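Extracellular solute-binding protein, family 1 (Bifidobacterium longum subsp. infantis ATCC 15697, PDB 3OMB) probably binds an extracellular solute, likely a carbohydrate, for import by an ABC transporter, and carries a bound magnesium ion. Local coordinates at residues K215-S219 / Y220-Y224; W425-D428 / E429-I432. All blocks are in the same frame, centred on the assembly; numbering follows the deposited sequence.

Interaction 1: residues K215-S219 / Y220-Y224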
loop_
_atom_site.group_PDB
_atom_site.type_symbol
_atom_site.label_atom_id
_atom_site.label_comp_id
_atom_site.label_asym_id
_atom_site.label_seq_id
_atom_site.Cartn_x
_atom_site.Cartn_y
_atom_site.Cartn_z
ATOM N N LYS A 215 6.581 13.081 8.743
ATOM C CA LYS A 215 6.110 13.091 10.117
ATOM C C LYS A 215 5.430 11.758 10.409
ATOM O O LYS A 215 4.991 11.065 9.493
ATOM C CB LYS A 215 5.177 14.283 10.394
ATOM C CG LYS A 215 3.757 14.211 9.798
ATOM C CD LYS A 215 2.962 15.396 10.355
ATOM C CE LYS A 215 1.467 15.286 10.127
ATOM N NZ LYS A 215 1.099 15.657 8.726
ATOM N N LEU A 216 5.399 11.384 11.679
ATOM C CA LEU A 216 4.716 10.153 12.093
ATOM C C LEU A 216 3.206 10.404 12.153
ATOM O O LEU A 216 2.776 11.498 12.498
ATOM C CB LEU A 216 5.242 9.706 13.451
ATOM C CG LEU A 216 6.734 9.402 13.545
ATOM C CD1 LEU A 216 7.032 8.688 14.866
ATOM C CD2 LEU A 216 7.263 8.539 12.367
ATOM N N GLU A 217 2.408 9.416 11.757
ATOM C CA GLU A 217 0.960 9.442 11.989
ATOM C C GLU A 217 0.664 8.780 13.321
ATOM O O GLU A 217 1.377 7.851 13.735
ATOM C CB GLU A 217 0.220 8.697 10.878
ATOM C CG GLU A 217 0.047 9.536 9.614
ATOM C CD GLU A 217 -1.015 10.610 9.783
ATOM O OE1 GLU A 217 -1.749 10.597 10.805
ATOM O OE2 GLU A 217 -1.128 11.458 8.883
ATOM N N GLY A 218 -0.402 9.245 13.973
ATOM C CA GLY A 218 -0.741 8.815 15.336
ATOM C C GLY A 218 -1.018 7.330 15.484
ATOM O O GLY A 218 -0.594 6.719 16.475
ATOM N N SER A 219 -1.723 6.744 14.510
ATOM C CA SER A 219 -2.249 5.380 14.663
ATOM C C SER A 219 -1.625 4.229 13.818
ATOM O O SER A 219 -2.055 3.063 13.947
ATOM C CB SER A 219 -3.766 5.406 14.467
ATOM O OG SER A 219 -4.049 5.866 13.154
ATOM N N TYR A 220 -0.624 4.537 12.983
ATOM C CA TYR A 220 -0.015 3.542 12.100
ATOM C C TYR A 220 1.286 4.059 11.473
ATOM O O TYR A 220 1.463 5.263 11.325
ATOM C CB TYR A 220 -1.014 3.133 10.995
ATOM C CG TYR A 220 -1.423 4.278 10.097
ATOM C CD1 TYR A 220 -2.397 5.187 10.496
ATOM C CD2 TYR A 220 -0.834 4.453 8.833
ATOM C CE1 TYR A 220 -2.782 6.250 9.671
ATOM C CE2 TYR A 220 -1.216 5.515 7.996
ATOM C CZ TYR A 220 -2.185 6.412 8.426
ATOM O OH TYR A 220 -2.562 7.476 7.617
ATOM N N PHE A 221 2.198 3.155 11.108
ATOM C CA PHE A 221 3.343 3.538 10.284
ATOM C C PHE A 221 2.933 3.693 8.809
ATOM O O PHE A 221 2.265 2.831 8.251
ATOM C CB PHE A 221 4.509 2.572 10.478
ATOM C CG PHE A 221 4.995 2.520 11.891
ATOM C CD1 PHE A 221 5.804 3.543 12.392
ATOM C CD2 PHE A 221 4.618 1.470 12.737
ATOM C CE1 PHE A 221 6.260 3.522 13.723
ATOM C CE2 PHE A 221 5.049 1.434 14.084
ATOM C CZ PHE A 221 5.879 2.465 14.576
ATOM N N THR A 222 3.327 4.810 8.205
ATOM C CA THR A 222 2.842 5.193 6.881
ATOM C C THR A 222 3.724 4.649 5.747
ATOM O O THR A 222 4.838 4.138 5.960
ATOM C CB THR A 222 2.873 6.738 6.707
ATOM O OG1 THR A 222 4.242 7.183 6.743
ATOM C CG2 THR A 222 2.124 7.430 7.808
ATOM N N TRP A 223 3.225 4.814 4.532
ATOM C CA TRP A 223 4.065 4.683 3.353
ATOM C C TRP A 223 5.242 5.623 3.558
ATOM O O TRP A 223 5.078 6.741 4.055
ATOM C CB TRP A 223 3.293 5.045 2.077
ATOM C CG TRP A 223 2.423 3.936 1.586
ATOM C CD1 TRP A 223 1.418 3.318 2.287
ATOM C CD2 TRP A 223 2.453 3.304 0.289
ATOM N NE1 TRP A 223 0.833 2.360 1.509
ATOM C CE2 TRP A 223 1.441 2.325 0.283
ATOM C CE3 TRP A 223 3.236 3.474 -0.862
ATOM C CZ2 TRP A 223 1.189 1.496 -0.828
ATOM C CZ3 TRP A 223 2.987 2.653 -1.969
ATOM C CH2 TRP A 223 1.973 1.665 -1.934
ATOM N N TYR A 224 6.422 5.127 3.213
ATOM C CA TYR A 224 7.629 5.922 3.191
ATOM C C TYR A 224 8.023 6.341 4.612
ATOM O O TYR A 224 8.754 7.319 4.790
ATOM C CB TYR A 224 7.529 7.115 2.205
ATOM C CG TYR A 224 6.845 6.787 0.878
ATOM C CD1 TYR A 224 7.238 5.666 0.114
ATOM C CD2 TYR A 224 5.826 7.604 0.370
ATOM C CE1 TYR A 224 6.612 5.350 -1.092
ATOM C CE2 TYR A 224 5.184 7.293 -0.865
ATOM C CZ TYR A 224 5.602 6.168 -1.574
ATOM O OH TYR A 224 5.011 5.832 -2.762
HETATM O O HOH W 1 5.607 8.522 8.431
HETATM O O HOH W 2 3.686 6.819 12.019
#

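Interaction 2: residues W425-D428 / E429-I432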
loop_
_atom_site.group_PDB
_atom_site.type_symbol
_atom_site.label_atom_id
_atom_site.label_comp_id
_atom_site.label_asym_id
_atom_site.label_seq_id
_atom_site.Cartn_x
_atom_site.Cartn_y
_atom_site.Cartn_z
ATOM N N TRP A 425 -8.719 -8.406 -12.010
ATOM C CA TRP A 425 -7.323 -8.800 -11.915
ATOM C C TRP A 425 -6.661 -8.699 -13.284
ATOM O O TRP A 425 -7.281 -8.993 -14.286
ATOM C CB TRP A 425 -7.164 -10.193 -11.306
ATOM C CG TRP A 425 -7.513 -11.354 -12.218
ATOM C CD1 TRP A 425 -8.748 -11.644 -12.741
ATOM C CD2 TRP A 425 -6.622 -12.376 -12.698
ATOM N NE1 TRP A 425 -8.679 -12.784 -13.501
ATOM C CE2 TRP A 425 -7.386 -13.244 -13.512
ATOM C CE3 TRP A 425 -5.251 -12.633 -12.529
ATOM C CZ2 TRP A 425 -6.833 -14.373 -14.147
ATOM C CZ3 TRP A 425 -4.691 -13.766 -13.167
ATOM C CH2 TRP A 425 -5.484 -14.611 -13.973
ATOM N N ILE A 426 -5.412 -8.239 -13.309
ATOM C CA ILE A 426 -4.643 -8.159 -14.546
ATOM C C ILE A 426 -3.816 -9.422 -14.595
ATOM O O ILE A 426 -2.928 -9.607 -13.743
ATOM C CB ILE A 426 -3.675 -6.947 -14.588
ATOM C CG1 ILE A 426 -4.418 -5.615 -14.389
ATOM C CG2 ILE A 426 -2.873 -6.927 -15.926
ATOM C CD1 ILE A 426 -5.396 -5.295 -15.453
ATOM N N PRO A 427 -4.096 -10.295 -15.586
ATOM C CA PRO A 427 -3.437 -11.609 -15.655
ATOM C C PRO A 427 -1.979 -11.487 -16.116
ATOM O O PRO A 427 -1.633 -10.509 -16.791
ATOM C CB PRO A 427 -4.276 -12.363 -16.680
ATOM C CG PRO A 427 -4.792 -11.227 -17.628
ATOM C CD PRO A 427 -4.998 -10.039 -16.733
ATOM N N ASP A 428 -1.140 -12.468 -15.765
ATOM C CA ASP A 428 0.288 -12.410 -16.115
ATOM C C ASP A 428 0.520 -12.420 -17.613
ATOM O O ASP A 428 1.555 -11.920 -18.097
ATOM C CB ASP A 428 1.072 -13.542 -15.493
ATOM C CG ASP A 428 1.291 -13.352 -14.000
ATOM O OD1 ASP A 428 0.990 -12.243 -13.476
ATOM O OD2 ASP A 428 1.759 -14.326 -13.360
ATOM N N GLU A 429 -0.434 -12.977 -18.353
ATOM C CA GLU A 429 -0.276 -13.047 -19.806
ATOM C C GLU A 429 -0.474 -11.667 -20.466
ATOM O O GLU A 429 -0.134 -11.498 -21.620
ATOM C CB GLU A 429 -1.138 -14.180 -20.431
ATOM C CG GLU A 429 -2.632 -14.106 -20.120
ATOM C CD GLU A 429 -3.071 -14.792 -18.791
ATOM O OE1 GLU A 429 -2.242 -15.058 -17.869
ATOM O OE2 GLU A 429 -4.311 -15.042 -18.673
ATOM N N ALA A 430 -0.986 -10.679 -19.721
ATOM C CA ALA A 430 -1.166 -9.331 -20.272
ATOM C C ALA A 430 0.121 -8.511 -20.234
ATOM O O ALA A 430 0.801 -8.466 -19.209
ATOM C CB ALA A 430 -2.243 -8.597 -19.545
ATOM N N THR A 431 0.437 -7.880 -21.364
ATOM C CA THR A 431 1.564 -6.968 -21.501
ATOM C C THR A 431 1.005 -5.584 -21.795
ATOM O O THR A 431 0.323 -5.385 -22.804
ATOM C CB THR A 431 2.559 -7.401 -22.640
ATOM O OG1 THR A 431 3.004 -8.736 -22.400
ATOM C CG2 THR A 431 3.801 -6.472 -22.689
ATOM N N ILE A 432 1.262 -4.657 -20.877
ATOM C CA ILE A 432 0.858 -3.253 -21.010
ATOM C C ILE A 432 2.095 -2.374 -21.235
ATOM O O ILE A 432 3.000 -2.338 -20.396
ATOM C CB ILE A 432 0.107 -2.774 -19.759
ATOM C CG1 ILE A 432 -1.167 -3.610 -19.543
ATOM C CG2 ILE A 432 -0.249 -1.300 -19.882
ATOM C CD1 ILE A 432 -1.791 -3.491 -18.166
HETATM O O HOH W 3 0.749 -8.631 -16.510
#

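Interaction 1: residues K215-S219 / Y220-Y224
Glu217 and Tyr220 run side by side, their carboxylate and ring planes only 5° apart. Glu217 CB stands over one ring face, 4.2 Å from the Tyr220 centroid and 18° off its normal, a CH-pi contact, while Glu217 CG comes within 3.9 Å of Tyr220 OH. Ser219 approaches the same ring at its edge, OG in plane and 3.2 Å from Tyr220 CD1. Thr222 crosses Glu217 at about a right angle, its methyl CG2 3.5 Å from Glu217 CG. That methyl lies anti to the carbonyl carbon, with OG1 between N and C (chi1 65°), which points it at Glu217 and leaves OG1 to donate to Trp223 O and accept from water 1, itself a donor to Lys215 O. Water 2 accepts from Glu217 N and donates to Tyr220 O at 2.8 Å. An alanine in place of Tyr220 is likely to leave Glu217 CB without the ring face beneath it, only the Thr222 methyl of this contact still packing on the Glu217 chain. Flanking the turn, Leu216 and Phe221 pack on Met491 of helix 490-500. The backbone angles fit an open type I beta turn from Glu217 to Tyr220, bridged by water 2, in the loop between strands 209-211 and 248-251.

Interaction 2: residues W425-D428 / E429-I432
Ala430 CB meets two apolar neighbours, Ile426 CG2 at 4.0 Å and Pro427 CG at 4.1 Å, and these methyl and ring carbons make up the packed side of the contact. Ile432 extends it, bringing CD1 to 4.2 Å from Ile426 CG2. Helix 376-384 lies against the same side, where Ile426 touches Val380, Pro427 and Ala430 touch Glu376, and Ile432 touches Leu384. Pro427 CB also sits 3.7 Å above the plane of the Trp425 ring, toward its rim, and that indole stacks in turn on Phe131. The backbone explains why these residues converge. Pro427 to Ala430 form a type I beta turn, closed by Ala430 N donating to Pro427 O (3.0 Å, 159° at the hydrogen), and the turn delivers the chain into strand 431-433, which pairs in parallel with strand 398-401. Next to the turn, water 3 lies within bonding distance of Pro427 O and Ala430 O. The solvent side is that of Glu429, exposed, and Asp428, only partly exposed. Glu429 crosses Pro427 at about a right angle; its bend at chi2 (-87°) folds the carboxylate back until OE2 is 3.3 Å from Pro427 CB. The polar ends are tied to the end of helix 126-134 and the residue after it: Gln134 NE2 bonds Glu429 OE1, and Lys135 NZ makes a salt bridge with Asp428 OD1, whose backbone N and O are held by Gln134 and Lys158.

Interactions 1 and 2 are separate local turns that do not touch. Their centres lie about 32 Å apart, on opposite sides of the chain's centre, and their nearest atoms remain about 16 Å from each other. Interaction 1 is the more central, about 12 Å from the centre of the chain against about 20 Å for interaction 2. Both have a water beside the backbone, but 215-224 doubles back without regular secondary structure, whereas 425-432 changes direction by roughly a right angle and runs into a strand of a three-stranded mixed sheet. Neither belongs to the magnesium site formed by Asp199, Asn201, Asn203, Gln205, Asp207 and Glu208, although strand 209-211 leads from that site toward interaction 1 in sequence.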